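Local coordinates for uncharacterized conserved protein of COG5135 (Nostoc punctiforme, PDB 2I51) that binds flavin mononucleotide and is related to pyridoxamine 5'-phosphate oxidase, so it is probably a flavin-dependent enzyme, its own substrate being unknown, at residues L29-V32 and P38-R41; Q54-T59 and I111-E116; H167-L170 and Q175-W178. One frame throughout, in Å; residues are numbered along the deposited sequence.

Contact 1 of 3, residues L29-V32 and P38-R41. With FMN (flavin mononucleotide), chain C.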
loop_
_atom_site.group_PDB
_atom_site.type_symbol
_atom_site.label_atom_id
_atom_site.label_comp_id
_atom_site.label_asym_id
_atom_site.label_seq_id
_atom_site.Cartn_x
_atom_site.Cartn_y
_atom_site.Cartn_z
ATOM N N LEU A 29 -0.028 -4.108 -2.456
ATOM C CA LEU A 29 0.069 -5.415 -1.808
ATOM C C LEU A 29 1.202 -5.379 -0.804
ATOM O O LEU A 29 2.393 -5.176 -1.144
ATOM C CB LEU A 29 0.415 -6.481 -2.842
ATOM C CG LEU A 29 0.764 -7.876 -2.263
ATOM C CD1 LEU A 29 -0.527 -8.548 -1.991
ATOM C CD2 LEU A 29 1.684 -8.675 -3.222
ATOM N N ALA A 30 0.855 -5.639 0.468
ATOM C CA ALA A 30 1.835 -5.715 1.530
ATOM C C ALA A 30 2.142 -7.167 1.848
ATOM O O ALA A 30 1.251 -7.980 2.036
ATOM C CB ALA A 30 1.288 -5.016 2.825
ATOM N N THR A 31 3.429 -7.454 1.977
ATOM C CA THR A 31 3.929 -8.738 2.391
ATOM C C THR A 31 4.912 -8.528 3.544
ATOM O O THR A 31 5.168 -7.379 3.953
ATOM C CB THR A 31 4.706 -9.419 1.213
ATOM O OG1 THR A 31 5.715 -8.498 0.708
ATOM C CG2 THR A 31 3.793 -9.877 0.105
ATOM N N VAL A 32 5.422 -9.628 4.117
ATOM C CA VAL A 32 6.438 -9.551 5.161
ATOM C C VAL A 32 7.703 -10.211 4.629
ATOM O O VAL A 32 7.663 -11.294 3.972
ATOM C CB VAL A 32 5.971 -10.181 6.511
ATOM C CG1 VAL A 32 6.997 -9.944 7.650
ATOM C CG2 VAL A 32 4.693 -9.579 6.969
ATOM N N PRO A 38 7.938 -5.235 6.892
ATOM C CA PRO A 38 6.922 -5.213 5.836
ATOM C C PRO A 38 7.527 -4.742 4.524
ATOM O O PRO A 38 8.590 -4.106 4.477
ATOM C CB PRO A 38 5.929 -4.186 6.358
ATOM C CG PRO A 38 6.775 -3.269 7.148
ATOM C CD PRO A 38 7.805 -4.086 7.807
ATOM N N ALA A 39 6.810 -5.048 3.452
ATOM C CA ALA A 39 7.102 -4.566 2.089
ATOM C C ALA A 39 5.770 -4.239 1.462
ATOM O O ALA A 39 4.762 -4.849 1.779
ATOM C CB ALA A 39 7.867 -5.616 1.242
ATOM N N ASN A 40 5.761 -3.255 0.600
ATOM C CA ASN A 40 4.512 -2.730 0.060
ATOM C C ASN A 40 4.759 -2.176 -1.333
ATOM O O ASN A 40 5.627 -1.343 -1.499
ATOM C CB ASN A 40 4.040 -1.626 0.998
ATOM C CG ASN A 40 2.551 -1.304 0.882
ATOM O OD1 ASN A 40 1.791 -2.002 0.205
ATOM N ND2 ASN A 40 2.126 -0.215 1.611
ATOM N N ARG A 41 3.970 -2.618 -2.313
ATOM C CA ARG A 41 4.116 -2.106 -3.694
ATOM C C ARG A 41 2.830 -2.189 -4.441
ATOM O O ARG A 41 1.962 -3.002 -4.128
ATOM C CB ARG A 41 5.209 -2.846 -4.452
ATOM C CG ARG A 41 4.830 -4.170 -5.004
ATOM C CD ARG A 41 4.658 -5.261 -3.964
ATOM N NE ARG A 41 5.889 -5.677 -3.320
ATOM C CZ ARG A 41 6.015 -6.415 -2.219
ATOM N NH1 ARG A 41 4.972 -6.678 -1.412
ATOM N NH2 ARG A 41 7.203 -6.836 -1.883
HETATM N N1 FMN C . 4.784 -5.190 -10.362
HETATM C C2 FMN C . 4.342 -6.447 -10.544
HETATM O O2 FMN C . 5.010 -7.431 -10.213
HETATM N N3 FMN C . 3.081 -6.654 -11.068
HETATM C C4 FMN C . 2.263 -5.630 -11.445
HETATM O O4 FMN C . 1.041 -5.829 -11.795
HETATM C C4A FMN C . 2.705 -4.330 -11.262
HETATM N N5 FMN C . 1.930 -3.250 -11.649
HETATM C C5A FMN C . 2.354 -1.955 -11.250
HETATM C C6 FMN C . 1.540 -0.877 -11.519
HETATM C C7 FMN C . 1.905 0.437 -11.180
HETATM C C7M FMN C . 0.890 1.548 -11.254
HETATM C C8 FMN C . 3.163 0.615 -10.607
HETATM C C8M FMN C . 3.507 1.974 -9.984
HETATM C C9 FMN C . 4.000 -0.474 -10.353
HETATM C C9A FMN C . 3.615 -1.757 -10.713
HETATM N N10 FMN C . 4.429 -2.845 -10.495
HETATM C C10 FMN C . 3.982 -4.114 -10.701
HETATM C "C1'" FMN C . 5.875 -2.671 -10.043
HETATM C "C2'" FMN C . 5.919 -2.903 -8.528
HETATM O "O2'" FMN C . 5.250 -1.825 -7.825
HETATM C "C3'" FMN C . 7.342 -3.116 -7.976
HETATM O "O3'" FMN C . 8.135 -2.026 -8.404
HETATM C "C4'" FMN C . 7.893 -4.422 -8.587
HETATM O "O4'" FMN C . 6.942 -5.490 -8.650
HETATM C "C5'" FMN C . 9.037 -4.890 -7.690
HETATM O "O5'" FMN C . 8.533 -5.115 -6.380
HETATM P P FMN C . 9.270 -6.108 -5.407
HETATM O O1P FMN C . 9.124 -7.516 -5.861
HETATM O O2P FMN C . 10.770 -5.677 -5.421
HETATM O O3P FMN C . 8.748 -5.847 -4.031
#

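Contact 2 of 3, residues Q54-T59 and I111-E116. With FMN (flavin mononucleotide), chain C; EDO (1,2-ethanediol), chain E.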
loop_
_atom_site.group_PDB
_atom_site.type_symbol
_atom_site.label_atom_id
_atom_site.label_comp_id
_atom_site.label_asym_id
_atom_site.label_seq_id
_atom_site.Cartn_x
_atom_site.Cartn_y
_atom_site.Cartn_z
ATOM N N GLN A 54 -10.985 -15.461 -5.721
ATOM C CA GLN A 54 -9.570 -15.092 -5.753
ATOM C C GLN A 54 -9.296 -13.981 -6.724
ATOM O O GLN A 54 -9.774 -13.961 -7.846
ATOM C CB GLN A 54 -8.707 -16.279 -6.081
ATOM C CG GLN A 54 -8.908 -17.381 -5.064
ATOM C CD GLN A 54 -7.662 -18.227 -4.838
ATOM O OE1 GLN A 54 -6.628 -17.703 -4.504
ATOM N NE2 GLN A 54 -7.805 -19.533 -4.896
ATOM N N LEU A 55 -8.467 -13.045 -6.295
ATOM C CA LEU A 55 -7.991 -11.953 -7.179
ATOM C C LEU A 55 -6.709 -12.353 -7.894
ATOM O O LEU A 55 -5.826 -12.969 -7.258
ATOM C CB LEU A 55 -7.681 -10.700 -6.338
ATOM C CG LEU A 55 -8.847 -10.034 -5.618
ATOM C CD1 LEU A 55 -9.350 -10.806 -4.347
ATOM C CD2 LEU A 55 -8.357 -8.641 -5.190
ATOM N N ARG A 56 -6.610 -11.978 -9.171
ATOM C CA ARG A 56 -5.463 -12.274 -10.044
ATOM C C ARG A 56 -4.546 -11.096 -10.203
ATOM O O ARG A 56 -4.980 -9.960 -10.446
ATOM C CB ARG A 56 -5.939 -12.669 -11.459
ATOM C CG ARG A 56 -6.827 -13.814 -11.528
ATOM C CD ARG A 56 -6.978 -14.296 -12.979
ATOM N NE ARG A 56 -7.479 -13.260 -13.864
ATOM C CZ ARG A 56 -7.576 -13.363 -15.185
ATOM N NH1 ARG A 56 -7.252 -14.497 -15.839
ATOM N NH2 ARG A 56 -7.986 -12.313 -15.887
ATOM N N PHE A 57 -3.231 -11.391 -10.126
ATOM C CA PHE A 57 -2.174 -10.456 -10.444
ATOM C C PHE A 57 -1.094 -11.255 -11.196
ATOM O O PHE A 57 -1.108 -12.502 -11.167
ATOM C CB PHE A 57 -1.554 -9.918 -9.165
ATOM C CG PHE A 57 -2.564 -9.373 -8.205
ATOM C CD1 PHE A 57 -2.979 -8.082 -8.327
ATOM C CD2 PHE A 57 -3.090 -10.157 -7.226
ATOM C CE1 PHE A 57 -3.941 -7.580 -7.471
ATOM C CE2 PHE A 57 -4.018 -9.671 -6.331
ATOM C CZ PHE A 57 -4.448 -8.353 -6.483
ATOM N N ILE A 58 -0.158 -10.534 -11.791
ATOM C CA ILE A 58 1.034 -11.137 -12.378
ATOM C C ILE A 58 2.261 -10.533 -11.741
ATOM O O ILE A 58 2.227 -9.375 -11.262
ATOM C CB ILE A 58 1.062 -10.967 -13.913
ATOM C CG1 ILE A 58 1.333 -9.534 -14.345
ATOM C CG2 ILE A 58 -0.192 -11.571 -14.514
ATOM C CD1 ILE A 58 1.372 -9.279 -15.886
ATOM N N THR A 59 3.336 -11.301 -11.745
ATOM C CA THR A 59 4.620 -10.816 -11.247
ATOM C C THR A 59 5.730 -11.650 -11.834
ATOM O O THR A 59 5.490 -12.725 -12.394
ATOM C CB THR A 59 4.671 -10.733 -9.717
ATOM O OG1 THR A 59 5.679 -9.799 -9.307
ATOM C CG2 THR A 59 4.890 -12.107 -9.091
ATOM N N ILE A 111 -1.632 -20.043 -17.777
ATOM C CA ILE A 111 -1.541 -19.973 -19.250
ATOM C C ILE A 111 -2.601 -19.008 -19.799
ATOM O O ILE A 111 -2.331 -18.171 -20.658
ATOM C CB ILE A 111 -1.701 -21.374 -19.878
ATOM C CG1 ILE A 111 -0.516 -22.240 -19.460
ATOM C CG2 ILE A 111 -1.769 -21.253 -21.417
ATOM C CD1 ILE A 111 -0.748 -23.783 -19.497
ATOM N N ALA A 112 -3.847 -19.092 -19.299
ATOM C CA ALA A 112 -4.895 -18.190 -19.698
ATOM C C ALA A 112 -4.520 -16.754 -19.402
ATOM O O ALA A 112 -4.748 -15.873 -20.219
ATOM C CB ALA A 112 -6.233 -18.564 -18.985
HETATM N N MSE A 113 -4.000 -16.497 -18.200
HETATM C CA MSE A 113 -3.612 -15.135 -17.867
HETATM C C MSE A 113 -2.571 -14.597 -18.848
HETATM O O MSE A 113 -2.657 -13.464 -19.341
HETATM C CB MSE A 113 -3.114 -15.077 -16.446
HETATM C CG MSE A 113 -2.592 -13.746 -15.929
HETATM SE SE MSE A 113 -4.005 -12.560 -15.303
HETATM C CE MSE A 113 -4.264 -11.753 -16.908
ATOM N N TRP A 114 -1.531 -15.388 -19.086
ATOM C CA TRP A 114 -0.483 -15.014 -20.044
ATOM C C TRP A 114 -1.076 -14.612 -21.377
ATOM O O TRP A 114 -0.696 -13.611 -21.987
ATOM C CB TRP A 114 0.468 -16.226 -20.255
ATOM C CG TRP A 114 1.544 -15.967 -21.246
ATOM C CD1 TRP A 114 1.618 -16.477 -22.520
ATOM C CD2 TRP A 114 2.715 -15.182 -21.062
ATOM N NE1 TRP A 114 2.777 -16.076 -23.117
ATOM C CE2 TRP A 114 3.474 -15.273 -22.252
ATOM C CE3 TRP A 114 3.195 -14.401 -20.022
ATOM C CZ2 TRP A 114 4.678 -14.642 -22.405
ATOM C CZ3 TRP A 114 4.424 -13.771 -20.190
ATOM C CH2 TRP A 114 5.131 -13.892 -21.377
ATOM N N GLN A 115 -1.980 -15.445 -21.880
ATOM C CA GLN A 115 -2.581 -15.236 -23.182
ATOM C C GLN A 115 -3.476 -13.981 -23.245
ATOM O O GLN A 115 -3.603 -13.377 -24.327
ATOM C CB GLN A 115 -3.364 -16.467 -23.580
ATOM C CG GLN A 115 -2.424 -17.638 -23.874
ATOM C CD GLN A 115 -3.169 -18.859 -24.325
ATOM O OE1 GLN A 115 -4.403 -18.819 -24.430
ATOM N NE2 GLN A 115 -2.469 -19.973 -24.530
ATOM N N GLU A 116 -4.071 -13.620 -22.116
ATOM C CA GLU A 116 -4.957 -12.478 -22.029
ATOM C C GLU A 116 -4.230 -11.156 -21.958
ATOM O O GLU A 116 -4.835 -10.069 -22.150
ATOM C CB GLU A 116 -5.867 -12.668 -20.783
ATOM C CG GLU A 116 -6.867 -13.762 -20.988
ATOM C CD GLU A 116 -7.536 -14.362 -19.741
ATOM O OE1 GLU A 116 -7.317 -13.842 -18.632
ATOM O OE2 GLU A 116 -8.304 -15.363 -19.903
HETATM N N1 FMN C . 4.784 -5.190 -10.362
HETATM C C2 FMN C . 4.342 -6.447 -10.544
HETATM O O2 FMN C . 5.010 -7.431 -10.213
HETATM N N3 FMN C . 3.081 -6.654 -11.068
HETATM C C4 FMN C . 2.263 -5.630 -11.445
HETATM O O4 FMN C . 1.041 -5.829 -11.795
HETATM C C4A FMN C . 2.705 -4.330 -11.262
HETATM N N5 FMN C . 1.930 -3.250 -11.649
HETATM C C5A FMN C . 2.354 -1.955 -11.250
HETATM C C6 FMN C . 1.540 -0.877 -11.519
HETATM C C7 FMN C . 1.905 0.437 -11.180
HETATM C C7M FMN C . 0.890 1.548 -11.254
HETATM C C8 FMN C . 3.163 0.615 -10.607
HETATM C C8M FMN C . 3.507 1.974 -9.984
HETATM C C9 FMN C . 4.000 -0.474 -10.353
HETATM C C9A FMN C . 3.615 -1.757 -10.713
HETATM N N10 FMN C . 4.429 -2.845 -10.495
HETATM C C10 FMN C . 3.982 -4.114 -10.701
HETATM C "C1'" FMN C . 5.875 -2.671 -10.043
HETATM C "C2'" FMN C . 5.919 -2.903 -8.528
HETATM O "O2'" FMN C . 5.250 -1.825 -7.825
HETATM C "C3'" FMN C . 7.342 -3.116 -7.976
HETATM O "O3'" FMN C . 8.135 -2.026 -8.404
HETATM C "C4'" FMN C . 7.893 -4.422 -8.587
HETATM O "O4'" FMN C . 6.942 -5.490 -8.650
HETATM C "C5'" FMN C . 9.037 -4.890 -7.690
HETATM O "O5'" FMN C . 8.533 -5.115 -6.380
HETATM P P FMN C . 9.270 -6.108 -5.407
HETATM O O1P FMN C . 9.124 -7.516 -5.861
HETATM O O2P FMN C . 10.770 -5.677 -5.421
HETATM O O3P FMN C . 8.748 -5.847 -4.031
HETATM C C1 EDO E . -7.177 -16.683 -22.432
HETATM O O1 EDO E . -8.560 -16.311 -22.358
HETATM C C2 EDO E . -7.021 -17.883 -23.343
HETATM O O2 EDO E . -6.608 -17.392 -24.615
#

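Contact 3 of 3, residues H167-L170 and Q175-W178. With FMN (flavin mononucleotide), chain P.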
loop_
_atom_site.group_PDB
_atom_site.type_symbol
_atom_site.label_atom_id
_atom_site.label_comp_id
_atom_site.label_asym_id
_atom_site.label_seq_id
_atom_site.Cartn_x
_atom_site.Cartn_y
_atom_site.Cartn_z
ATOM N N HIS A 167 -14.098 -2.874 4.592
ATOM C CA HIS A 167 -14.559 -1.889 3.619
ATOM C C HIS A 167 -14.953 -0.596 4.304
ATOM O O HIS A 167 -15.876 -0.595 5.117
ATOM C CB HIS A 167 -15.753 -2.459 2.880
ATOM C CG HIS A 167 -16.309 -1.562 1.825
ATOM N ND1 HIS A 167 -17.644 -1.607 1.457
ATOM C CD2 HIS A 167 -15.720 -0.632 1.032
ATOM C CE1 HIS A 167 -17.852 -0.726 0.493
ATOM N NE2 HIS A 167 -16.701 -0.120 0.212
ATOM N N LEU A 168 -14.273 0.489 3.974
ATOM C CA LEU A 168 -14.477 1.797 4.560
ATOM C C LEU A 168 -14.994 2.718 3.458
ATOM O O LEU A 168 -14.357 2.860 2.412
ATOM C CB LEU A 168 -13.160 2.333 5.102
ATOM C CG LEU A 168 -13.182 3.752 5.662
ATOM C CD1 LEU A 168 -14.058 3.834 6.911
ATOM C CD2 LEU A 168 -11.760 4.199 5.980
ATOM N N GLU A 169 -16.160 3.309 3.703
ATOM C CA GLU A 169 -16.783 4.308 2.831
ATOM C C GLU A 169 -16.654 5.665 3.503
ATOM O O GLU A 169 -17.264 5.895 4.546
ATOM C CB GLU A 169 -18.257 3.965 2.622
ATOM C CG GLU A 169 -18.447 2.764 1.757
ATOM C CD GLU A 169 -19.893 2.400 1.535
ATOM O OE1 GLU A 169 -20.742 2.765 2.370
ATOM O OE2 GLU A 169 -20.159 1.737 0.511
ATOM N N LEU A 170 -15.884 6.576 2.913
ATOM C CA LEU A 170 -15.759 7.893 3.502
ATOM C C LEU A 170 -16.987 8.737 3.246
ATOM O O LEU A 170 -17.177 9.735 3.960
ATOM C CB LEU A 170 -14.517 8.596 2.993
ATOM C CG LEU A 170 -13.204 7.889 3.312
ATOM C CD1 LEU A 170 -12.027 8.689 2.710
ATOM C CD2 LEU A 170 -13.006 7.677 4.806
ATOM N N GLN A 175 -19.279 8.156 8.059
ATOM C CA GLN A 175 -18.524 7.141 7.325
ATOM C C GLN A 175 -19.105 5.813 7.673
ATOM O O GLN A 175 -19.721 5.673 8.739
ATOM C CB GLN A 175 -17.060 7.124 7.740
ATOM C CG GLN A 175 -16.361 8.453 7.561
ATOM C CD GLN A 175 -14.854 8.402 7.884
ATOM O OE1 GLN A 175 -14.125 9.398 7.745
ATOM N NE2 GLN A 175 -14.389 7.231 8.346
ATOM N N ASN A 176 -18.965 4.837 6.792
ATOM C CA ASN A 176 -19.451 3.479 7.043
ATOM C C ASN A 176 -18.255 2.535 6.963
ATOM O O ASN A 176 -17.388 2.708 6.109
ATOM C CB ASN A 176 -20.477 3.052 5.979
ATOM C CG ASN A 176 -21.639 4.028 5.840
ATOM O OD1 ASN A 176 -22.147 4.496 6.822
ATOM N ND2 ASN A 176 -22.050 4.327 4.604
ATOM N N ARG A 177 -18.184 1.566 7.858
ATOM C CA ARG A 177 -17.132 0.570 7.845
ATOM C C ARG A 177 -17.732 -0.788 8.147
ATOM O O ARG A 177 -18.515 -0.928 9.098
ATOM C CB ARG A 177 -16.099 0.946 8.889
ATOM C CG ARG A 177 -14.813 0.144 8.779
ATOM C CD ARG A 177 -13.812 0.620 9.744
ATOM N NE ARG A 177 -12.596 -0.180 9.765
ATOM C CZ ARG A 177 -11.745 -0.194 10.790
ATOM N NH1 ARG A 177 -11.990 0.558 11.844
ATOM N NH2 ARG A 177 -10.666 -0.950 10.770
ATOM N N TRP A 178 -17.409 -1.768 7.310
ATOM C CA TRP A 178 -17.895 -3.125 7.424
ATOM C C TRP A 178 -16.734 -4.080 7.403
ATOM O O TRP A 178 -15.822 -3.921 6.592
ATOM C CB TRP A 178 -18.835 -3.461 6.270
ATOM C CG TRP A 178 -20.167 -2.923 6.432
ATOM C CD1 TRP A 178 -20.610 -1.687 6.067
ATOM C CD2 TRP A 178 -21.293 -3.599 7.002
ATOM N NE1 TRP A 178 -21.939 -1.546 6.409
ATOM C CE2 TRP A 178 -22.376 -2.707 6.973
ATOM C CE3 TRP A 178 -21.487 -4.877 7.534
ATOM C CZ2 TRP A 178 -23.653 -3.061 7.453
ATOM C CZ3 TRP A 178 -22.747 -5.227 8.016
ATOM C CH2 TRP A 178 -23.808 -4.318 7.975
HETATM N N1 FMN P . -6.382 6.620 9.224
HETATM C C2 FMN P . -5.477 7.294 10.030
HETATM O O2 FMN P . -5.170 6.852 11.143
HETATM N N3 FMN P . -4.875 8.429 9.577
HETATM C C4 FMN P . -5.146 9.029 8.371
HETATM O O4 FMN P . -4.492 9.988 7.945
HETATM C C4A FMN P . -6.059 8.372 7.553
HETATM N N5 FMN P . -6.384 8.927 6.315
HETATM C C5A FMN P . -7.156 8.151 5.449
HETATM C C6 FMN P . -7.390 8.606 4.160
HETATM C C7 FMN P . -8.181 7.879 3.260
HETATM C C7M FMN P . -8.300 8.340 1.817
HETATM C C8 FMN P . -8.743 6.680 3.668
HETATM C C8M FMN P . -9.408 5.749 2.646
HETATM C C9 FMN P . -8.545 6.240 4.958
HETATM C C9A FMN P . -7.752 6.959 5.877
HETATM N N10 FMN P . -7.565 6.517 7.197
HETATM C C10 FMN P . -6.646 7.175 8.015
HETATM C "C1'" FMN P . -8.247 5.312 7.757
HETATM C "C2'" FMN P . -7.308 4.131 7.654
HETATM O "O2'" FMN P . -7.136 3.702 6.273
HETATM C "C3'" FMN P . -7.778 2.958 8.534
HETATM O "O3'" FMN P . -9.136 2.611 8.204
HETATM C "C4'" FMN P . -7.740 3.394 9.989
HETATM O "O4'" FMN P . -6.592 4.171 10.329
HETATM C "C5'" FMN P . -7.698 2.130 10.818
HETATM O "O5'" FMN P . -6.531 1.397 10.547
HETATM P P FMN P . -5.915 0.319 11.535
HETATM O O1P FMN P . -5.282 1.051 12.690
HETATM O O2P FMN P . -7.147 -0.461 11.989
HETATM O O3P FMN P . -4.952 -0.498 10.759
HETATM O O HOH W 1 -15.661 11.282 5.629
#

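Contact 1 of 3, residues L29-V32 and P38-R41
The carbonyl oxygen of Leu-29 is gripped twice by Arg-41: its backbone N lies 3.2 Å from Leu-29 O, and NH1 of its side chain lies 3.0 Å from the same oxygen. The two donors arrive from opposite faces of the carbonyl plane, both well out of it. The same NH1 also donates to Thr-31 OG1 at 2.9 Å, nearly straight (165°) and in the guanidinium plane. Arg-41 reaches across to strand 26-32 because CG sits between the backbone N and the carbonyl carbon (chi1 80°) and the chain bends again at chi2 and chi3, so that the guanidinium folds over Leu-29 and Thr-31 and crosses the threonine side chain at about a right angle. Its remaining edge goes to the cofactor: NE and NH2 both donate to the flavin phosphate oxygen O3P, NE at 3.0 Å and NH2 at 2.8 Å. Gln-68, on helix 64-71, ties Thr-31 OG1 and Arg-41 NH2 together from outside.

Behind these side chains lies a beta hairpin, strands 26-32 and 38-44, in antiparallel register. Leu-29 pairs with Arg-41 and Thr-31 with Ala-39 as hydrogen-bonded pairs; Leu-29 N to Arg-41 O is the shortest rung at 2.8 Å. On the sheet face of Ala-30 and Asn-40 the hairpin meets the second subunit, where the Asn-40 amide bonds to its counterpart Asn-40 of that subunit.

One face of the hairpin thus serves the cofactor and the other the dimer, within the flavin-binding fold of the pyridoxamine 5'-phosphate oxidase family. A carbonyl and a hydroxyl fix the rotation of the guanidinium, leaving NE and NH2 presented to one oxygen of the flavin phosphate, a charge-matched grip on that end of the cofactor.

Contact 2 of 3, residues Q54-T59 and I111-E116
Arg-56 NH1 and Glu-116 OE1 lie 2.9 Å apart, the shorter leg of a salt bridge in which NH2 also donates to OE1, at 3.2 Å. Both nitrogens thus grip a single carboxylate oxygen end-on. That oxygen lies in the guanidinium plane, while the two flat groups are turned 58° to each other. Over one guanidinium face sits the selenium of selenomethionine Met-113, 3.7 Å from Arg-56 CZ. CG of Met-113 is anti to the backbone N, and bends at chi2 and chi3 bring the selenium over the arginine. Lower on the same side chain, Met-113 CG packs on Ile-58 CG2 at 3.5 Å.

Further out, Arg-46 O takes a bond from Arg-56 NH2, and Phe-155 of strand 155-169 packs on Ile-58. The strand piece 55-59 and the helix piece 111-116 cross at 70°, the helix laid against the sheet. The strand serves the flavin directly: N3 donates to Ile-58 O at 2.9 Å, almost straight (176°), and Thr-59 OG1 donates to O2. Such bonds recognise the pyrimidine end of the isoalloxazine, while the helix is held by an apolar contact inside and a charge pair nearer solvent.

Contact 3 of 3, residues H167-L170 and Q175-W178
Leu-170 and Gln-175 lie side by side and point the same way, Leu-170 CD2 resting 3.6 Å from Gln-175 OE1 on the flat amide. NE2 of the same amide meets Leu-168 CD1 at 3.7 Å, the leucine chain running slantwise to it. A water donates to both Leu-170 O and Gln-175 OE1, bridging the two residues. With an alanine in place of Gln-175, that water is likely to lose a partner, and the methyls of Leu-168 and Leu-170 the amide they pack on.

These residues sit at the turn end of a beta hairpin, strands 155-169 and 176-182, whose ladder includes a nearly straight bond (174°) from Glu-169 N to Asn-176 O. On one face Asn-176 ND2 donates to Glu-169 OE1 at 3.0 Å, in the amide plane, though carboxylate and amide planes stand 55° apart. The face of Leu-168 and Arg-177 looks to a flavin (FMN, chain P) held also by Arg-41 of the second subunit: Leu-168 CD2 lies 3.8 Å from O3', and Leu-170 CD1, in the loop beyond, as near to methyl C7M. Arg-177, extended from CG to NE, leads toward the phosphate, but its charge is paired with Asp-166 and the carboxy terminus at Pro-195.

Contact 1 is wholly buried, while contacts 2 and 3 are partly so. Contacts 1 and 3 are hairpins and contact 2 sets a helix on a strand, yet all three reach the same antiparallel sheet. Strands 55-60, of contact 2, and 155-169, of contact 3, are neighbours there. Contacts 1 and 2 touch the same flavin, one at its phosphate and the other at its pyrimidine ring, with centres 20 Å apart; contact 3 lies against the other flavin of the dimer. The arginines differ accordingly: phosphate-bound in contact 1, paired with a carboxylate near solvent in contact 2, turned to acids of its own chain in contact 3. Contacts 1 and 3 also touch the second subunit.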